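Local structure of NADH dehydrogenase, putative (Plasmodium falciparum, 5JWC) at residues A[236-241]-A[462-467]; A[191-196]-A[201-206]. The protein probably oxidises NADH with the help of FAD and passes the electrons to ubiquinone, as a type II NADH dehydrogenase that binds the quinolone inhibitor RYL-552. One frame throughout, in Å; residues are numbered along the deposited sequence.

Contact 1: residues A[236-241]-A[462-467]; sequences NLLPTF and AYIGNH. With 4W0 (5-fluoro-3-methyl-2-{4-[4-(trifluoromethoxy)benzyl]phenyl}quinolin-4(1H)-one), chain M.
L238 holds its CG beside the backbone N and anti to the carbonyl carbon (chi1 -60°), and F241 takes the same first torsion (chi1 -71°), which brings both side chains toward A462. A type I turn, closed by the bond from F241 N to L238 O (3.1 Å), sets the two residues together, and L238 CD1 lies over the centre of the F241 ring, 4.2 Å above its plane. The methyl of A462 meets L238 CD1 and F241 CZ, each at 4.1 Å from its CB, and approaches the ring obliquely. I464 CG2 adds a second methyl against L238 CD1 at 4.2 Å. The interface is small, buried and wholly apolar.

Y463 points to the other side of its strand, toward the inhibitor. Its ring has the quinolone atom C2 over the centre of one face, 3.5 Å above the plane, and G465 N over the opposite face. The hydroxyl OH of Y463 accepts H467 N at 2.9 Å (163°) and is also hydrogen-bonded to D209, so the ring is fixed at its far end. The inhibitor's middle phenyl ring turns its C11-C12 edge to one face of the H467 imidazole, the two planes steeply tilted.

The loop 236-241, which follows strand 227-232, thus meets edge strand 460-465 of the C-terminal antiparallel sheet; helices 198-218 and 243-255 and strand 468-473 also touch these side chains.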
loop_
_atom_site.group_PDB
_atom_site.type_symbol
_atom_site.label_atom_id
_atom_site.label_comp_id
_atom_site.label_asym_id
_atom_site.label_seq_id
_atom_site.Cartn_x
_atom_site.Cartn_y
_atom_site.Cartn_z
ATOM N N ASN A 236 35.160 -2.560 -7.471
ATOM C CA ASN A 236 34.563 -1.245 -7.219
ATOM C C ASN A 236 33.041 -1.257 -7.007
ATOM O O ASN A 236 32.308 -1.816 -7.816
ATOM C CB ASN A 236 34.854 -0.304 -8.397
ATOM C CG ASN A 236 36.316 0.127 -8.480
ATOM O OD1 ASN A 236 37.066 0.026 -7.522
ATOM N ND2 ASN A 236 36.708 0.644 -9.633
ATOM N N LEU A 237 32.562 -0.594 -5.955
ATOM C CA LEU A 237 31.143 -0.229 -5.930
ATOM C C LEU A 237 30.963 0.890 -6.965
ATOM O O LEU A 237 31.888 1.675 -7.176
ATOM C CB LEU A 237 30.718 0.241 -4.550
ATOM C CG LEU A 237 30.928 -0.812 -3.468
ATOM C CD1 LEU A 237 30.562 -0.231 -2.110
ATOM C CD2 LEU A 237 30.081 -2.025 -3.818
ATOM N N LEU A 238 29.788 0.969 -7.587
ATOM C CA LEU A 238 29.518 1.950 -8.641
ATOM C C LEU A 238 30.630 1.969 -9.703
ATOM O O LEU A 238 31.257 3.012 -9.916
ATOM C CB LEU A 238 29.345 3.356 -8.046
ATOM C CG LEU A 238 28.220 3.584 -7.038
ATOM C CD1 LEU A 238 28.161 5.044 -6.630
ATOM C CD2 LEU A 238 26.879 3.120 -7.637
ATOM N N PRO A 239 30.883 0.819 -10.362
ATOM C CA PRO A 239 32.020 0.729 -11.292
ATOM C C PRO A 239 31.855 1.593 -12.552
ATOM O O PRO A 239 32.860 1.954 -13.156
ATOM C CB PRO A 239 32.069 -0.767 -11.651
ATOM C CG PRO A 239 30.645 -1.251 -11.483
ATOM C CD PRO A 239 30.130 -0.452 -10.281
ATOM N N THR A 240 30.629 1.956 -12.920
ATOM C CA THR A 240 30.426 2.818 -14.090
ATOM C C THR A 240 30.582 4.314 -13.792
ATOM O O THR A 240 30.507 5.141 -14.698
ATOM C CB THR A 240 29.038 2.602 -14.701
ATOM O OG1 THR A 240 28.046 3.049 -13.768
ATOM C CG2 THR A 240 28.802 1.115 -15.022
ATOM N N PHE A 241 30.773 4.652 -12.525
ATOM C CA PHE A 241 31.049 6.026 -12.110
ATOM C C PHE A 241 32.576 6.181 -12.110
ATOM O O PHE A 241 33.295 5.246 -12.469
ATOM C CB PHE A 241 30.469 6.320 -10.712
ATOM C CG PHE A 241 28.963 6.415 -10.663
ATOM C CD1 PHE A 241 28.344 7.592 -10.274
ATOM C CD2 PHE A 241 28.168 5.330 -10.999
ATOM C CE1 PHE A 241 26.950 7.688 -10.218
ATOM C CE2 PHE A 241 26.776 5.414 -10.953
ATOM C CZ PHE A 241 26.166 6.590 -10.564
ATOM N N ALA A 462 23.659 8.963 -7.623
ATOM C CA ALA A 462 23.398 7.875 -6.685
ATOM C C ALA A 462 23.397 8.350 -5.238
ATOM O O ALA A 462 24.247 9.147 -4.838
ATOM C CB ALA A 462 24.419 6.757 -6.875
ATOM N N TYR A 463 22.437 7.868 -4.451
ATOM C CA TYR A 463 22.433 8.108 -3.012
ATOM C C TYR A 463 23.209 6.996 -2.303
ATOM O O TYR A 463 22.949 5.809 -2.534
ATOM C CB TYR A 463 21.005 8.196 -2.459
ATOM C CG TYR A 463 21.013 8.435 -0.965
ATOM C CD1 TYR A 463 21.416 9.660 -0.446
ATOM C CD2 TYR A 463 20.651 7.431 -0.075
ATOM C CE1 TYR A 463 21.447 9.890 0.921
ATOM C CE2 TYR A 463 20.690 7.645 1.305
ATOM C CZ TYR A 463 21.084 8.880 1.790
ATOM O OH TYR A 463 21.131 9.128 3.141
ATOM N N ILE A 464 24.181 7.358 -1.461
ATOM C CA ILE A 464 25.066 6.333 -0.889
ATOM C C ILE A 464 25.079 6.302 0.646
ATOM O O ILE A 464 25.964 5.688 1.265
ATOM C CB ILE A 464 26.534 6.481 -1.414
ATOM C CG1 ILE A 464 27.197 7.759 -0.891
ATOM C CG2 ILE A 464 26.581 6.423 -2.961
ATOM C CD1 ILE A 464 28.701 7.795 -1.144
ATOM N N GLY A 465 24.085 6.939 1.257
ATOM C CA GLY A 465 23.878 6.809 2.688
ATOM C C GLY A 465 24.355 8.005 3.492
ATOM O O GLY A 465 25.295 8.712 3.101
ATOM N N ASN A 466 23.691 8.223 4.621
ATOM C CA ASN A 466 24.065 9.266 5.570
ATOM C C ASN A 466 24.194 10.636 4.918
ATOM O O ASN A 466 25.201 11.324 5.107
ATOM C CB ASN A 466 25.378 8.900 6.276
ATOM C CG ASN A 466 25.645 9.780 7.500
ATOM O OD1 ASN A 466 24.716 10.173 8.203
ATOM N ND2 ASN A 466 26.910 10.108 7.733
ATOM N N HIS A 467 23.173 10.991 4.136
ATOM C CA HIS A 467 23.031 12.294 3.479
ATOM C C HIS A 467 23.936 12.464 2.268
ATOM O O HIS A 467 23.874 13.491 1.597
ATOM C CB HIS A 467 23.291 13.444 4.462
ATOM C CG HIS A 467 22.400 13.420 5.662
ATOM N ND1 HIS A 467 22.593 12.553 6.718
ATOM C CD2 HIS A 467 21.307 14.151 5.970
ATOM C CE1 HIS A 467 21.657 12.755 7.624
ATOM N NE2 HIS A 467 20.859 13.716 7.195
HETATM C C1 4W0 M . 17.474 9.747 -0.907
HETATM C C2 4W0 M . 17.610 9.387 0.444
HETATM C C3 4W0 M . 17.836 10.375 1.419
HETATM C C4 4W0 M . 17.934 11.732 1.061
HETATM C C5 4W0 M . 17.796 12.092 -0.286
HETATM C C6 4W0 M . 17.566 11.116 -1.265
HETATM O O1 4W0 M . 23.671 7.828 11.889
HETATM C C7 4W0 M . 18.173 12.779 2.115
HETATM C C8 4W0 M . 18.326 12.387 3.507
HETATM C C9 4W0 M . 18.221 10.955 3.868
HETATM C C10 4W0 M . 18.390 10.407 5.267
HETATM C C11 4W0 M . 19.605 10.556 5.938
HETATM C C12 4W0 M . 19.796 10.018 7.206
HETATM C C13 4W0 M . 18.756 9.307 7.763
HETATM C C14 4W0 M . 17.574 9.128 7.100
HETATM C C15 4W0 M . 17.382 9.662 5.843
HETATM O O2 4W0 M . 18.248 13.951 1.814
HETATM N N 4W0 M . 17.988 9.974 2.842
HETATM C C16 4W0 M . 18.794 8.666 9.118
HETATM C C17 4W0 M . 20.111 8.438 9.807
HETATM C C18 4W0 M . 21.133 7.733 9.188
HETATM C C19 4W0 M . 22.327 7.535 9.879
HETATM C C20 4W0 M . 22.464 8.017 11.186
HETATM C C21 4W0 M . 21.430 8.710 11.803
HETATM C C22 4W0 M . 20.250 8.912 11.112
HETATM C C23 4W0 M . 18.565 13.455 4.548
HETATM F F1 4W0 M . 17.881 13.378 -0.631
HETATM C C24 4W0 M . 24.669 8.795 11.668
HETATM F F2 4W0 M . 25.053 8.714 10.391
HETATM F F3 4W0 M . 25.723 8.539 12.460
HETATM F F4 4W0 M . 24.164 10.009 11.933
#

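Contact 2: residues A[191-196]-A[201-206]; sequences VAVVGG and VEVTAE
The flat group met here is the backbone carbonyl of G196, with the V201 methyl CG2 over one face, 3.4 Å from G196 O and 3.9 Å from G196 C. The chain thus turns back against the first turns of the helix without a hydrogen bond between the two segments. G195 adopts backbone angles (128°/122°) that suit a glycine, since a side chain there would collide with the carbonyl oxygen of V194.

Further along, V193 points from the strand toward the helix. Its CB and CG2 each lie 3.4 Å from T204 OG1, while CG2 also packs on V203 CG1 at 4.2 Å. The T204 hydroxyl sits beside its own backbone N (chi1 -59°) and is hydrogen-bonded to G200 O one turn back, so this buried polar atom is satisfied within the helix while its flank serves as packing surface.

Strand, glycine-rich turn and helix match a GxGxxG Rossmann-type unit, consistent with the second dinucleotide-binding fold of this flavoprotein family, where NADH would be expected. Strand 190-194 lies in the parallel sheet between 292-295 and 227-232; helix 198-218 packs in turn on strand 460-465 and helix 69-74.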
loop_
_atom_site.group_PDB
_atom_site.type_symbol
_atom_site.label_atom_id
_atom_site.label_comp_id
_atom_site.label_asym_id
_atom_site.label_seq_id
_atom_site.Cartn_x
_atom_site.Cartn_y
_atom_site.Cartn_z
ATOM N N VAL A 191 21.185 -8.666 6.431
ATOM C CA VAL A 191 20.648 -8.349 5.114
ATOM C C VAL A 191 21.820 -8.355 4.142
ATOM O O VAL A 191 22.860 -7.748 4.405
ATOM C CB VAL A 191 19.931 -6.986 5.086
ATOM C CG1 VAL A 191 19.387 -6.702 3.680
ATOM C CG2 VAL A 191 18.793 -6.963 6.125
ATOM N N ALA A 192 21.658 -9.085 3.051
ATOM C CA ALA A 192 22.676 -9.204 2.026
ATOM C C ALA A 192 22.128 -8.686 0.721
ATOM O O ALA A 192 21.035 -9.090 0.301
ATOM C CB ALA A 192 23.118 -10.655 1.871
ATOM N N VAL A 193 22.879 -7.790 0.088
ATOM C CA VAL A 193 22.468 -7.205 -1.165
ATOM C C VAL A 193 23.485 -7.613 -2.225
ATOM O O VAL A 193 24.682 -7.356 -2.086
ATOM C CB VAL A 193 22.368 -5.671 -1.072
ATOM C CG1 VAL A 193 22.067 -5.074 -2.445
ATOM C CG2 VAL A 193 21.312 -5.259 -0.016
ATOM N N VAL A 194 23.004 -8.260 -3.277
ATOM C CA VAL A 194 23.889 -8.776 -4.308
ATOM C C VAL A 194 23.929 -7.857 -5.518
ATOM O O VAL A 194 22.948 -7.728 -6.251
ATOM C CB VAL A 194 23.445 -10.167 -4.750
ATOM C CG1 VAL A 194 24.424 -10.737 -5.787
ATOM C CG2 VAL A 194 23.344 -11.072 -3.535
ATOM N N GLY A 195 25.069 -7.209 -5.719
ATOM C CA GLY A 195 25.252 -6.331 -6.861
ATOM C C GLY A 195 25.756 -4.963 -6.443
ATOM O O GLY A 195 25.100 -4.295 -5.653
ATOM N N GLY A 196 26.909 -4.548 -6.976
ATOM C CA GLY A 196 27.538 -3.298 -6.578
ATOM C C GLY A 196 27.257 -2.125 -7.505
ATOM O O GLY A 196 27.887 -1.069 -7.394
ATOM N N VAL A 201 23.745 -0.577 -4.538
ATOM C CA VAL A 201 24.324 0.426 -3.665
ATOM C C VAL A 201 23.231 1.261 -2.994
ATOM O O VAL A 201 23.278 1.478 -1.785
ATOM C CB VAL A 201 25.295 1.350 -4.445
ATOM C CG1 VAL A 201 25.574 2.608 -3.657
ATOM C CG2 VAL A 201 26.591 0.595 -4.752
ATOM N N GLU A 202 22.234 1.702 -3.763
ATOM C CA GLU A 202 21.185 2.550 -3.192
ATOM C C GLU A 202 20.270 1.797 -2.216
ATOM O O GLU A 202 19.862 2.353 -1.201
ATOM C CB GLU A 202 20.374 3.207 -4.304
ATOM C CG GLU A 202 21.232 4.270 -5.042
ATOM C CD GLU A 202 20.455 5.097 -6.049
ATOM O OE1 GLU A 202 19.880 4.498 -6.987
ATOM O OE2 GLU A 202 20.415 6.349 -5.891
ATOM N N VAL A 203 19.953 0.546 -2.523
ATOM C CA VAL A 203 19.165 -0.274 -1.598
ATOM C C VAL A 203 19.908 -0.455 -0.281
ATOM O O VAL A 203 19.324 -0.330 0.786
ATOM C CB VAL A 203 18.833 -1.656 -2.203
ATOM C CG1 VAL A 203 18.237 -2.606 -1.132
ATOM C CG2 VAL A 203 17.892 -1.486 -3.398
ATOM N N THR A 204 21.207 -0.735 -0.365
ATOM C CA THR A 204 22.031 -0.907 0.828
ATOM C C THR A 204 22.052 0.384 1.665
ATOM O O THR A 204 21.879 0.348 2.879
ATOM C CB THR A 204 23.486 -1.338 0.440
ATOM O OG1 THR A 204 23.443 -2.566 -0.303
ATOM C CG2 THR A 204 24.351 -1.546 1.680
ATOM N N ALA A 205 22.263 1.521 1.009
ATOM C CA ALA A 205 22.338 2.817 1.687
ATOM C C ALA A 205 21.020 3.159 2.401
ATOM O O ALA A 205 21.016 3.671 3.517
ATOM C CB ALA A 205 22.700 3.930 0.669
ATOM N N GLU A 206 19.907 2.885 1.729
ATOM C CA GLU A 206 18.585 3.192 2.273
ATOM C C GLU A 206 18.274 2.363 3.507
ATOM O O GLU A 206 17.764 2.890 4.495
ATOM C CB GLU A 206 17.516 2.962 1.201
ATOM C CG GLU A 206 17.447 4.098 0.175
ATOM C CD GLU A 206 16.914 5.383 0.794
ATOM O OE1 GLU A 206 17.170 6.468 0.231
ATOM O OE2 GLU A 206 16.224 5.303 1.841
#

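How the contacts relate
The centres of the two contacts lie 10 Å apart, and the helix of contact 2 packs directly on the strand of contact 1. Two probable hydrogen bonds join them: L238 N to G196 O at 2.8 Å, tying the loop to the glycine turn, and Y463 N to E202 OE2 at 2.9 Å, tying the strand to the helix. Further along the strand, A205 CB packs 3.4 Å from G465 N. Both contacts reach the same inhibitor pocket, through Y463, N466 and H467 of contact 1 and E206 of contact 2. FAD is close to each, about 8 Å from the F241 side chain and about 7 Å from that of V203.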